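Side-chain contacts in designed helical repeat protein (PDB 5CWG), which has no known natural function and was designed de novo as an all-helical repeat protein, a scaffold of helices stacked side by side: residues A48-S53 / R90-A95; S78-A83 / Y125-A130; A142-R147 / K190-L195. All blocks are in the same frame, centred on the assembly; numbering follows the deposited sequence.

Contact 1 of 3, residues A48-S53 / R90-A95; sequences AGIDSS and RVAEAA
A48 and I50 meet A92 where the turn after helix 27-47 lies against helix 77-98. This is the packing of an all-helical repeat protein: helices stacked side by side, with short turns closing their ends. The interface is small, with 137 Å² buried in total.

The contact is apolar. A48 directs its CB toward helix 77-98, and this methyl lies 4.3 Å from A92 CB. The small side chains let the backbones come close, with the CA atoms of A48 and A92 5.9 Å apart. I50 adds a longer reach. Its CG1 sits between its backbone N and carbonyl carbon (chi1 63°), and the chain then runs extended (chi2 174°). This carries CD1 to the methyl of A92, where CD1 and A92 CB are 4.2 Å apart. A92 is therefore touched by two side chains of the turn. It also rests on A44 of helix 27-47. I50 packs further on A45 and on L106 of helix 103-123, and A95 touches L106 as well, so these residues join three helices.

The turn is shaped by the backbone. G49 has positive phi and closes helix 27-47 in a Schellman motif, with two bonds back into the last helical turn. D51 is the centre of an inverse gamma turn. The bond from S52 N to I50 O is weak. S52 is the N-cap of helix 53-73, and its OG bonds to V55 N. The chain thus ends one helix and starts the next while the CB of I50 is directed toward helix 77-98.

A polar backbone atom also takes part, though by packing alone: A48 CB lies 3.4 Å from A92 O.

Contact 2 of 3, residues S78-A83 / Y125-A130; sequences SEAARA and YDISEA. With EDO (1,2-ethanediol), chain B.
A83 and S128 bring the backbones closest, with their CA atoms 5.7 Å apart, where helix 77-98 passes the first turn of helix 127-148.

I127 carries the apolar contact with two branches. Its CG2 stands anti to the backbone N, since CG1 takes chi1 -68°, and it meets A83 CB at 3.7 Å. The other branch runs extended through CG1 and sets CD1 3.9 Å from A80 CB. I127 thus straddles two alanines one helical turn apart. It also touches V117 and Q121 of helix 103-123. S128 has OG beside the methyl of A83 in one conformer, but a second conformer makes this contact uncertain.

D126 is the N-cap of helix 127-148. Its OD2 accepts from E129 N at 2.9 Å, with an N-H...O angle of 158°. The donor comes from the anti side of the carboxylate, 24° out of its plane. D76 OD2 likewise accepts from E79 N at the start of helix 77-98.

R82 is extended from CG to NE. Its NH1 donates to O1 of a 1,2-ethanediol at 2.8 Å, and O1 lies in plane at the guanidinium edge. The diol probably comes from the crystallisation liquor. NH2 forms a salt bridge with E36 of helix 27-47. With an alanine in place of R82, the E36 carboxylate would probably lose this ionic partner and the diol its donor.

The whole is alanine-lined packing of a capped helix start against a neighbouring helix, as expected of an all-helical repeat protein.

Contact 3 of 3, residues A142-R147 / K190-L195; sequences AEAAKR and KKAEEL
E193 OE2 has two arginines near it: R189 of its own helix, through NH1 in a salt bridge, and R147 of helix 127-148, less closely. The site joins helix 127-148 to the last helix, 177-195, of this all-helical repeat protein.

R147 NH2 stays 4.0 Å from E193 OE2, beyond salt-bridge range. The two side chains slant across each other, and the guanidinium and carboxylate planes are 66° apart. A bend at chi3 (43°) in R147 and an extended E193 chain (chi2 -167°) lead the charged ends to this meeting. Attraction between them is probable but loose, and R189 is the stronger partner.

Deeper in, the contact is alanine on alanine. A144 and A192 face each other with CA atoms 6.2 Å apart, so the backbones come close at this pair, where each side offers only a methyl. I150, in the loop after helix 127-148, touches both A145 and A192 and extends the apolar patch. The methyl of A192 lies 4.1 Å from A144 CB and also 3.9 Å from A144 O.

How the contacts relate
The three contacts mark successive steps along one stack of helices. Contacts 1 and 2 share helix 77-98: contact 1 uses its later part, contact 2 its first turns. Their centres are about 20 Å apart, on opposite sides of the chain's centre, and their segments alternate along the sequence. Contact 3 follows contact 1 in the chain, with centres again about 20 Å apart. In both pairs the nearest atoms are about 4 Å apart, without touching. Contacts 2 and 3 share helix 127-148 in the same manner, with centres about 30 Å and nearest atoms about 15 Å apart. Small alanine methyls recur in all three. No active site is known, and the diol at contact 2 is probably incidental.

Contact 1 of 3, residues A48-S53 / R90-A95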
loop_
_atom_site.group_PDB
_atom_site.type_symbol
_atom_site.label_atom_id
_atom_site.label_comp_id
_atom_site.label_asym_id
_atom_site.label_seq_id
_atom_site.Cartn_x
_atom_site.Cartn_y
_atom_site.Cartn_z
ATOM N N ALA A 48 -2.568 8.965 -12.173
ATOM C CA ALA A 48 -1.180 9.180 -11.825
ATOM C C ALA A 48 -0.218 8.763 -12.967
ATOM O O ALA A 48 0.995 8.882 -12.814
ATOM C CB ALA A 48 -0.812 8.414 -10.520
ATOM N N GLY A 49 -0.753 8.242 -14.056
ATOM C CA GLY A 49 0.069 7.814 -15.176
ATOM C C GLY A 49 0.932 6.612 -14.865
ATOM O O GLY A 49 2.018 6.463 -15.442
ATOM N N ILE A 50 0.437 5.729 -13.996
ATOM C CA ILE A 50 1.201 4.552 -13.572
ATOM C C ILE A 50 0.408 3.266 -13.759
ATOM O O ILE A 50 0.741 2.245 -13.166
ATOM C CB ILE A 50 1.688 4.691 -12.124
ATOM C CG1 ILE A 50 0.520 4.765 -11.145
ATOM C CG2 ILE A 50 2.671 5.858 -12.019
ATOM C CD1 ILE A 50 0.906 4.771 -9.683
ATOM N N ASP A 51 -0.607 3.294 -14.617
ATOM C CA ASP A 51 -1.499 2.149 -14.820
ATOM C C ASP A 51 -0.945 1.120 -15.812
ATOM O O ASP A 51 -1.641 0.669 -16.705
ATOM C CB ASP A 51 -2.906 2.591 -15.246
ATOM C CG ASP A 51 -2.910 3.420 -16.498
ATOM O OD1 ASP A 51 -2.043 4.302 -16.640
ATOM O OD2 ASP A 51 -3.798 3.166 -17.331
ATOM N N SER A 52 0.299 0.719 -15.601
ATOM C CA SER A 52 0.813 -0.455 -16.270
ATOM C C SER A 52 0.149 -1.700 -15.700
ATOM O O SER A 52 -0.319 -1.704 -14.563
ATOM C CB SER A 52 2.317 -0.564 -16.067
ATOM O OG SER A 52 2.614 -0.712 -14.680
ATOM N N SER A 53 0.131 -2.774 -16.484
ATOM C CA SER A 53 -0.412 -4.047 -16.004
ATOM C C SER A 53 0.324 -4.466 -14.739
ATOM O O SER A 53 -0.261 -5.038 -13.817
ATOM C CB SER A 53 -0.312 -5.145 -17.073
ATOM O OG SER A 53 -1.416 -5.071 -17.954
ATOM N N ARG A 90 -3.793 6.343 -2.033
ATOM C CA ARG A 90 -2.914 7.329 -1.437
ATOM C C ARG A 90 -1.510 7.309 -1.998
ATOM O O ARG A 90 -0.898 8.347 -2.200
ATOM C CB ARG A 90 -2.917 7.201 0.087
ATOM C CG ARG A 90 -4.298 7.553 0.709
ATOM C CD ARG A 90 -4.269 7.710 2.233
ATOM N NE ARG A 90 -3.883 6.489 2.932
ATOM C CZ ARG A 90 -4.719 5.508 3.257
ATOM N NH1 ARG A 90 -6.002 5.589 2.943
ATOM N NH2 ARG A 90 -4.273 4.429 3.883
ATOM N N VAL A 91 -0.984 6.117 -2.248
ATOM C CA VAL A 91 0.331 5.993 -2.866
ATOM C C VAL A 91 0.326 6.611 -4.265
ATOM O O VAL A 91 1.246 7.374 -4.621
ATOM C CB VAL A 91 0.791 4.526 -2.893
ATOM C CG1 VAL A 91 2.010 4.342 -3.752
ATOM C CG2 VAL A 91 1.155 4.058 -1.480
ATOM N N ALA A 92 -0.699 6.266 -5.036
ATOM C CA ALA A 92 -0.808 6.805 -6.394
ATOM C C ALA A 92 -0.929 8.323 -6.386
ATOM O O ALA A 92 -0.340 8.995 -7.243
ATOM C CB ALA A 92 -1.990 6.218 -7.070
ATOM N N GLU A 93 -1.687 8.865 -5.443
ATOM C CA GLU A 93 -1.828 10.309 -5.330
ATOM C C GLU A 93 -0.520 10.986 -4.992
ATOM O O GLU A 93 -0.190 12.044 -5.554
ATOM C CB GLU A 93 -2.913 10.675 -4.286
ATOM C CG GLU A 93 -4.319 10.339 -4.739
ATOM C CD GLU A 93 -5.370 10.323 -3.622
ATOM O OE1 GLU A 93 -5.041 10.260 -2.397
ATOM O OE2 GLU A 93 -6.550 10.312 -3.998
ATOM N N ALA A 94 0.259 10.402 -4.087
ATOM C CA ALA A 94 1.555 10.947 -3.735
ATOM C C ALA A 94 2.515 10.861 -4.906
ATOM O O ALA A 94 3.305 11.787 -5.152
ATOM C CB ALA A 94 2.128 10.246 -2.510
ATOM N N ALA A 95 2.478 9.741 -5.623
ATOM C CA ALA A 95 3.322 9.585 -6.787
ATOM C C ALA A 95 2.997 10.664 -7.818
ATOM O O ALA A 95 3.897 11.276 -8.400
ATOM C CB ALA A 95 3.143 8.179 -7.379
#

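Contact 2 of 3, residues S78-A83 / Y125-A130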
loop_
_atom_site.group_PDB
_atom_site.type_symbol
_atom_site.label_atom_id
_atom_site.label_comp_id
_atom_site.label_asym_id
_atom_site.label_seq_id
_atom_site.Cartn_x
_atom_site.Cartn_y
_atom_site.Cartn_z
ATOM N N SER A 78 -14.688 -7.434 3.565
ATOM C CA SER A 78 -14.987 -6.306 2.686
ATOM C C SER A 78 -14.297 -5.038 3.162
ATOM O O SER A 78 -13.766 -4.273 2.346
ATOM C CB SER A 78 -16.488 -6.116 2.573
ATOM O OG SER A 78 -17.082 -7.131 1.805
ATOM N N GLU A 79 -14.317 -4.788 4.461
ATOM C CA GLU A 79 -13.660 -3.606 4.958
ATOM C C GLU A 79 -12.158 -3.672 4.709
ATOM O O GLU A 79 -11.530 -2.671 4.397
ATOM C CB GLU A 79 -14.000 -3.392 6.427
ATOM C CG GLU A 79 -15.481 -3.000 6.664
ATOM C CD GLU A 79 -15.868 -2.912 8.128
ATOM O OE1 GLU A 79 -17.039 -2.563 8.419
ATOM O OE2 GLU A 79 -15.021 -3.204 8.997
ATOM N N ALA A 80 -11.586 -4.861 4.847
ATOM C CA ALA A 80 -10.164 -5.042 4.599
ATOM C C ALA A 80 -9.807 -4.743 3.138
ATOM O O ALA A 80 -8.824 -4.050 2.856
ATOM C CB ALA A 80 -9.726 -6.481 4.978
ATOM N N ALA A 81 -10.615 -5.248 2.218
ATOM C CA ALA A 81 -10.381 -5.002 0.798
ATOM C C ALA A 81 -10.440 -3.519 0.494
ATOM O O ALA A 81 -9.612 -2.977 -0.257
ATOM C CB ALA A 81 -11.385 -5.744 -0.019
ATOM N N ARG A 82 -11.445 -2.833 1.018
ATOM C CA ARG A 82 -11.614 -1.417 0.770
ATOM C C ARG A 82 -10.448 -0.633 1.335
ATOM O O ARG A 82 -9.948 0.297 0.697
ATOM C CB ARG A 82 -12.960 -0.923 1.309
ATOM C CG ARG A 82 -14.149 -1.496 0.598
ATOM C CD ARG A 82 -15.468 -0.954 1.185
ATOM N NE ARG A 82 -16.651 -1.496 0.510
ATOM C CZ ARG A 82 -17.108 -1.083 -0.679
ATOM N NH1 ARG A 82 -16.492 -0.104 -1.324
ATOM N NH2 ARG A 82 -18.172 -1.669 -1.218
ATOM N N ALA A 83 -10.013 -0.974 2.551
ATOM C CA ALA A 83 -8.916 -0.258 3.168
ATOM C C ALA A 83 -7.612 -0.414 2.376
ATOM O O ALA A 83 -6.801 0.536 2.266
ATOM C CB ALA A 83 -8.730 -0.705 4.622
ATOM N N TYR A 125 -4.493 -4.607 15.528
ATOM C CA TYR A 125 -4.681 -3.164 15.398
ATOM C C TYR A 125 -5.511 -2.842 14.142
ATOM O O TYR A 125 -5.775 -3.689 13.313
ATOM C CB TYR A 125 -3.316 -2.490 15.296
ATOM C CG TYR A 125 -2.374 -2.691 16.483
ATOM C CD1 TYR A 125 -2.843 -2.968 17.756
ATOM C CD2 TYR A 125 -1.004 -2.585 16.313
ATOM C CE1 TYR A 125 -1.977 -3.127 18.820
ATOM C CE2 TYR A 125 -0.123 -2.776 17.380
ATOM C CZ TYR A 125 -0.618 -3.040 18.623
ATOM O OH TYR A 125 0.254 -3.203 19.686
ATOM N N ASP A 126 -5.949 -1.595 14.036
ATOM C CA ASP A 126 -6.783 -1.191 12.906
ATOM C C ASP A 126 -6.002 -1.139 11.589
ATOM O O ASP A 126 -4.905 -0.593 11.508
ATOM C CB ASP A 126 -7.414 0.164 13.173
ATOM C CG ASP A 126 -8.314 0.617 12.039
ATOM O OD1 ASP A 126 -9.408 0.029 11.860
ATOM O OD2 ASP A 126 -7.935 1.568 11.335
ATOM N N ILE A 127 -6.595 -1.717 10.550
ATOM C CA ILE A 127 -5.959 -1.759 9.237
ATOM C C ILE A 127 -5.754 -0.368 8.633
ATOM O O ILE A 127 -4.677 -0.061 8.161
ATOM C CB ILE A 127 -6.789 -2.620 8.262
ATOM C CG1 ILE A 127 -6.758 -4.093 8.680
ATOM C CG2 ILE A 127 -6.318 -2.461 6.813
ATOM C CD1 ILE A 127 -7.716 -4.946 7.907
ATOM N N SER A 128 -6.798 0.450 8.640
ATOM C CA SER A 128 -6.712 1.782 8.038
ATOM C C SER A 128 -5.661 2.653 8.705
ATOM O O SER A 128 -4.918 3.352 8.030
ATOM C CB SER A 128 -8.061 2.487 8.078
ATOM O OG SER A 128 -8.994 1.809 7.266
ATOM N N GLU A 129 -5.614 2.623 10.026
ATOM C CA GLU A 129 -4.621 3.392 10.770
ATOM C C GLU A 129 -3.192 3.001 10.357
ATOM O O GLU A 129 -2.326 3.849 10.152
ATOM C CB GLU A 129 -4.831 3.167 12.241
ATOM C CG GLU A 129 -4.006 4.009 13.168
ATOM C CD GLU A 129 -4.264 3.647 14.623
ATOM O OE1 GLU A 129 -4.231 4.549 15.479
ATOM O OE2 GLU A 129 -4.492 2.451 14.910
ATOM N N ALA A 130 -2.943 1.702 10.252
ATOM C CA ALA A 130 -1.630 1.212 9.876
ATOM C C ALA A 130 -1.323 1.592 8.426
ATOM O O ALA A 130 -0.207 2.001 8.089
ATOM C CB ALA A 130 -1.570 -0.303 10.083
HETATM C C1 EDO B . -13.158 1.693 -1.609
HETATM O O1 EDO B . -14.293 1.607 -0.748
HETATM C C2 EDO B . -13.556 1.276 -2.998
HETATM O O2 EDO B . -14.568 2.141 -3.529
#

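Contact 3 of 3, residues A142-R147 / K190-L195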
loop_
_atom_site.group_PDB
_atom_site.type_symbol
_atom_site.label_atom_id
_atom_site.label_comp_id
_atom_site.label_asym_id
_atom_site.label_seq_id
_atom_site.Cartn_x
_atom_site.Cartn_y
_atom_site.Cartn_z
ATOM N N ALA A 142 8.415 11.051 -0.781
ATOM C CA ALA A 142 8.189 11.453 -2.170
ATOM C C ALA A 142 8.172 12.966 -2.299
ATOM O O ALA A 142 8.804 13.521 -3.200
ATOM C CB ALA A 142 6.890 10.862 -2.665
ATOM N N GLU A 143 7.407 13.628 -1.439
ATOM C CA GLU A 143 7.308 15.075 -1.505
ATOM C C GLU A 143 8.639 15.727 -1.190
ATOM O O GLU A 143 9.012 16.716 -1.828
ATOM C CB GLU A 143 6.172 15.568 -0.607
ATOM C CG GLU A 143 4.833 15.138 -1.222
ATOM C CD GLU A 143 3.599 15.684 -0.548
ATOM O OE1 GLU A 143 3.741 16.475 0.407
ATOM O OE2 GLU A 143 2.484 15.294 -0.978
ATOM N N ALA A 144 9.387 15.171 -0.243
ATOM C CA ALA A 144 10.693 15.710 0.086
ATOM C C ALA A 144 11.653 15.558 -1.090
ATOM O O ALA A 144 12.455 16.453 -1.368
ATOM C CB ALA A 144 11.264 15.037 1.329
ATOM N N ALA A 145 11.607 14.409 -1.764
ATOM C CA ALA A 145 12.479 14.175 -2.912
ATOM C C ALA A 145 12.151 15.193 -4.022
ATOM O O ALA A 145 13.061 15.777 -4.608
ATOM C CB ALA A 145 12.309 12.764 -3.411
ATOM N N LYS A 146 10.872 15.400 -4.335
ATOM C CA LYS A 146 10.520 16.399 -5.350
ATOM C C LYS A 146 11.005 17.780 -4.956
ATOM O O LYS A 146 11.583 18.495 -5.778
ATOM C CB LYS A 146 9.017 16.390 -5.635
ATOM C CG LYS A 146 8.517 17.533 -6.566
ATOM C CD LYS A 146 9.136 17.512 -7.974
ATOM C CE LYS A 146 8.770 18.735 -8.818
ATOM N NZ LYS A 146 9.390 20.056 -8.365
ATOM N N ARG A 147 10.759 18.180 -3.715
ATOM C CA ARG A 147 11.139 19.504 -3.274
ATOM C C ARG A 147 12.635 19.708 -3.416
ATOM O O ARG A 147 13.068 20.801 -3.759
ATOM C CB ARG A 147 10.692 19.766 -1.826
ATOM C CG ARG A 147 9.239 20.081 -1.679
ATOM C CD ARG A 147 8.796 20.125 -0.213
ATOM N NE ARG A 147 9.727 20.831 0.671
ATOM C CZ ARG A 147 9.818 22.153 0.770
ATOM N NH1 ARG A 147 9.048 22.931 0.034
ATOM N NH2 ARG A 147 10.686 22.703 1.605
ATOM N N LYS A 190 14.492 15.414 6.533
ATOM C CA LYS A 190 15.510 16.310 7.052
ATOM C C LYS A 190 16.756 16.306 6.178
ATOM O O LYS A 190 17.317 17.368 5.899
ATOM C CB LYS A 190 15.864 15.950 8.485
ATOM C CG LYS A 190 14.791 16.309 9.473
ATOM C CD LYS A 190 15.133 15.744 10.840
ATOM C CE LYS A 190 14.022 15.959 11.848
ATOM N NZ LYS A 190 14.355 15.289 13.136
ATOM N N LYS A 191 17.186 15.119 5.741
ATOM C CA LYS A 191 18.374 15.022 4.899
ATOM C C LYS A 191 18.152 15.600 3.493
ATOM O O LYS A 191 19.037 16.252 2.919
ATOM C CB LYS A 191 18.875 13.581 4.872
ATOM C CG LYS A 191 19.564 13.218 6.192
ATOM C CD LYS A 191 20.258 11.866 6.176
ATOM C CE LYS A 191 21.193 11.736 7.383
ATOM N NZ LYS A 191 21.619 10.339 7.605
ATOM N N ALA A 192 16.971 15.376 2.942
ATOM C CA ALA A 192 16.651 15.931 1.631
ATOM C C ALA A 192 16.652 17.455 1.669
ATOM O O ALA A 192 17.165 18.107 0.756
ATOM C CB ALA A 192 15.301 15.424 1.169
ATOM N N GLU A 193 16.066 18.022 2.719
ATOM C CA GLU A 193 15.968 19.475 2.851
ATOM C C GLU A 193 17.340 20.101 3.027
ATOM O O GLU A 193 17.605 21.203 2.551
ATOM C CB GLU A 193 15.081 19.833 4.036
ATOM C CG GLU A 193 13.636 19.487 3.817
ATOM C CD GLU A 193 12.716 20.117 4.832
ATOM O OE1 GLU A 193 13.223 20.635 5.853
ATOM O OE2 GLU A 193 11.485 20.110 4.593
ATOM N N GLU A 194 18.205 19.392 3.742
ATOM C CA GLU A 194 19.567 19.834 3.956
ATOM C C GLU A 194 20.305 19.869 2.624
ATOM O O GLU A 194 21.054 20.806 2.334
ATOM C CB GLU A 194 20.235 18.881 4.943
ATOM C CG GLU A 194 21.730 18.746 4.817
ATOM C CD GLU A 194 22.269 17.727 5.788
ATOM O OE1 GLU A 194 23.154 16.944 5.391
ATOM O OE2 GLU A 194 21.794 17.693 6.944
ATOM N N LEU A 195 20.075 18.844 1.813
ATOM C CA LEU A 195 20.658 18.764 0.481
ATOM C C LEU A 195 20.142 19.904 -0.394
ATOM O O LEU A 195 20.916 20.597 -1.065
ATOM C CB LEU A 195 20.300 17.425 -0.159
ATOM C CG LEU A 195 21.123 17.038 -1.383
ATOM C CD1 LEU A 195 22.495 16.546 -0.955
ATOM C CD2 LEU A 195 20.396 15.983 -2.199
#